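Local atomic coordinates of mating-type switching protein swi5 (Schizosaccharomyces pombe, PDB entry 3VIQ), a protein that forms a complex with Sfr1 that activates Rad51-mediated strand exchange, is required for normal mating-type switching and takes part in Rad51-dependent recombinational DNA repair. Residues I56-I61 with E74-F79. Residues are numbered along the deposited sequence; the frame is centred on the assembly and turned at random.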
loop_
_atom_site.group_PDB
_atom_site.type_symbol
_atom_site.label_atom_id
_atom_site.label_comp_id
_atom_site.label_asym_id
_atom_site.label_seq_id
_atom_site.Cartn_x
_atom_site.Cartn_y
_atom_site.Cartn_z
ATOM N N ILE B 56 6.200 -7.838 -7.597
ATOM C CA ILE B 56 6.807 -7.198 -8.773
ATOM C C ILE B 56 8.213 -7.740 -9.095
ATOM O O ILE B 56 8.488 -8.107 -10.236
ATOM C CB ILE B 56 6.826 -5.641 -8.637
ATOM C CG1 ILE B 56 5.389 -5.106 -8.673
ATOM C CG2 ILE B 56 7.676 -4.964 -9.757
ATOM C CD1 ILE B 56 5.238 -3.622 -8.325
ATOM N N ALA B 57 9.084 -7.813 -8.102
ATOM C CA ALA B 57 10.418 -8.374 -8.280
ATOM C C ALA B 57 10.329 -9.826 -8.763
ATOM O O ALA B 57 11.032 -10.204 -9.711
ATOM C CB ALA B 57 11.237 -8.281 -6.968
ATOM N N LEU B 58 9.428 -10.619 -8.185
ATOM C CA LEU B 58 9.327 -12.020 -8.591
ATOM C C LEU B 58 8.853 -12.086 -10.001
ATOM O O LEU B 58 9.364 -12.877 -10.787
ATOM C CB LEU B 58 8.420 -12.838 -7.667
ATOM C CG LEU B 58 9.082 -13.254 -6.340
ATOM C CD1 LEU B 58 8.056 -13.881 -5.326
ATOM C CD2 LEU B 58 10.260 -14.185 -6.631
ATOM N N GLY B 59 7.885 -11.243 -10.357
ATOM C CA GLY B 59 7.412 -11.178 -11.759
ATOM C C GLY B 59 8.519 -10.901 -12.768
ATOM O O GLY B 59 8.661 -11.598 -13.758
ATOM N N MET B 60 9.333 -9.897 -12.501
ATOM C CA MET B 60 10.418 -9.521 -13.421
ATOM C C MET B 60 11.528 -10.569 -13.528
ATOM O O MET B 60 11.962 -10.917 -14.646
ATOM C CB MET B 60 11.013 -8.187 -12.994
ATOM C CG MET B 60 10.011 -7.050 -13.025
ATOM S SD MET B 60 10.814 -5.484 -12.572
ATOM C CE MET B 60 9.511 -4.373 -13.125
ATOM N N ILE B 61 11.972 -11.073 -12.373
ATOM C CA ILE B 61 12.933 -12.177 -12.307
ATOM C C ILE B 61 12.399 -13.422 -13.043
ATOM O O ILE B 61 13.158 -14.084 -13.763
ATOM C CB ILE B 61 13.298 -12.601 -10.867
ATOM C CG1 ILE B 61 13.973 -11.441 -10.095
ATOM C CG2 ILE B 61 14.196 -13.859 -10.940
ATOM C CD1 ILE B 61 14.072 -11.642 -8.532
ATOM N N GLU B 74 16.999 -20.253 -9.893
ATOM C CA GLU B 74 18.384 -20.254 -10.342
ATOM C C GLU B 74 18.918 -18.819 -10.520
ATOM O O GLU B 74 20.139 -18.594 -10.512
ATOM C CB GLU B 74 18.533 -21.082 -11.609
ATOM C CG GLU B 74 18.059 -22.541 -11.433
ATOM C CD GLU B 74 18.056 -23.337 -12.732
ATOM O OE1 GLU B 74 19.025 -23.211 -13.523
ATOM O OE2 GLU B 74 17.086 -24.105 -12.957
ATOM N N LEU B 75 18.029 -17.829 -10.603
ATOM C CA LEU B 75 18.481 -16.438 -10.778
ATOM C C LEU B 75 18.490 -15.610 -9.495
ATOM O O LEU B 75 18.973 -14.441 -9.481
ATOM C CB LEU B 75 17.640 -15.725 -11.840
ATOM C CG LEU B 75 17.637 -16.329 -13.230
ATOM C CD1 LEU B 75 16.726 -17.548 -13.240
ATOM C CD2 LEU B 75 17.154 -15.289 -14.214
ATOM N N PHE B 76 17.997 -16.203 -8.408
ATOM C CA PHE B 76 17.873 -15.464 -7.127
ATOM C C PHE B 76 19.201 -14.886 -6.647
ATOM O O PHE B 76 19.249 -13.745 -6.169
ATOM C CB PHE B 76 17.225 -16.356 -6.068
ATOM C CG PHE B 76 15.702 -16.474 -6.190
ATOM C CD1 PHE B 76 14.993 -15.897 -7.265
ATOM C CD2 PHE B 76 14.973 -17.147 -5.204
ATOM C CE1 PHE B 76 13.576 -16.005 -7.354
ATOM C CE2 PHE B 76 13.583 -17.259 -5.279
ATOM C CZ PHE B 76 12.875 -16.686 -6.360
ATOM N N ASP B 77 20.293 -15.630 -6.804
ATOM C CA ASP B 77 21.588 -15.117 -6.338
ATOM C C ASP B 77 22.055 -13.889 -7.094
ATOM O O ASP B 77 22.551 -12.939 -6.495
ATOM C CB ASP B 77 22.670 -16.181 -6.404
ATOM C CG ASP B 77 22.545 -17.175 -5.300
ATOM O OD1 ASP B 77 22.182 -16.780 -4.165
ATOM O OD2 ASP B 77 22.801 -18.360 -5.563
ATOM N N ARG B 78 21.915 -13.941 -8.406
ATOM C CA ARG B 78 22.248 -12.832 -9.293
ATOM C C ARG B 78 21.506 -11.550 -8.903
ATOM O O ARG B 78 22.044 -10.443 -9.031
ATOM C CB ARG B 78 21.871 -13.221 -10.719
ATOM C CG ARG B 78 21.927 -12.108 -11.740
ATOM C CD ARG B 78 22.009 -12.686 -13.144
ATOM N NE ARG B 78 21.433 -11.772 -14.121
ATOM C CZ ARG B 78 20.898 -12.141 -15.279
ATOM N NH1 ARG B 78 20.856 -13.424 -15.646
ATOM N NH2 ARG B 78 20.390 -11.208 -16.071
ATOM N N PHE B 79 20.279 -11.714 -8.421
ATOM C CA PHE B 79 19.467 -10.577 -7.988
ATOM C C PHE B 79 19.498 -10.250 -6.502
ATOM O O PHE B 79 18.835 -9.319 -6.085
ATOM C CB PHE B 79 18.034 -10.735 -8.513
ATOM C CG PHE B 79 17.971 -10.692 -10.007
ATOM C CD1 PHE B 79 18.258 -9.513 -10.682
ATOM C CD2 PHE B 79 17.707 -11.847 -10.757
ATOM C CE1 PHE B 79 18.246 -9.469 -12.078
ATOM C CE2 PHE B 79 17.710 -11.805 -12.138
ATOM C CZ PHE B 79 17.974 -10.604 -12.798
#
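Ile61 reaches from its helix into a small apolar cluster made by Leu75, Phe76 and Phe79, a worked example of how a branched side chain divides its contacts among several partners. From CB the two branches part. CG1 stands anti to the carbonyl carbon (chi1 -62°) and makes an off-centre CH-pi contact with the Phe79 ring, 4.3 Å from its centroid. The nearest ring atom to CG1 is Phe79 CD2, at 3.8 Å. Beyond it, CD1 at the tip ends 4.1 Å from Phe79 CB. The other branch, the methyl CG2, lies 4.0 Å from Leu75 CB. On the Phe76 ring the same methyl meets the edge, close to the ring plane, with CG2 4.2 Å from Phe76 CE1. One helical turn earlier, Leu58 adds a second point of attachment, its CD2 methyl approaching Phe76 CZ to 3.6 Å. The touching side chains are all hydrocarbon, and no hydrogen bond joins the two segments. An alanine at Ile61 would lack both branches and would probably open a gap between helix 36-67 and Leu75, Phe76 and Phe79, leaving Phe79 without its CH-pi partner. Val81 also touches Ile61 and Phe76, while Leu75 rests on Val64 and Ala65, farther along the long helix. The contact packs the short, weakly bonded helix 76-79 against the C-terminal part of helix 36-67, and Sfr1 packs close by, Trp48 and Ala55 of the Sfr1 chain meeting Ala57 and Met60 and Val58 of that chain meeting Arg78.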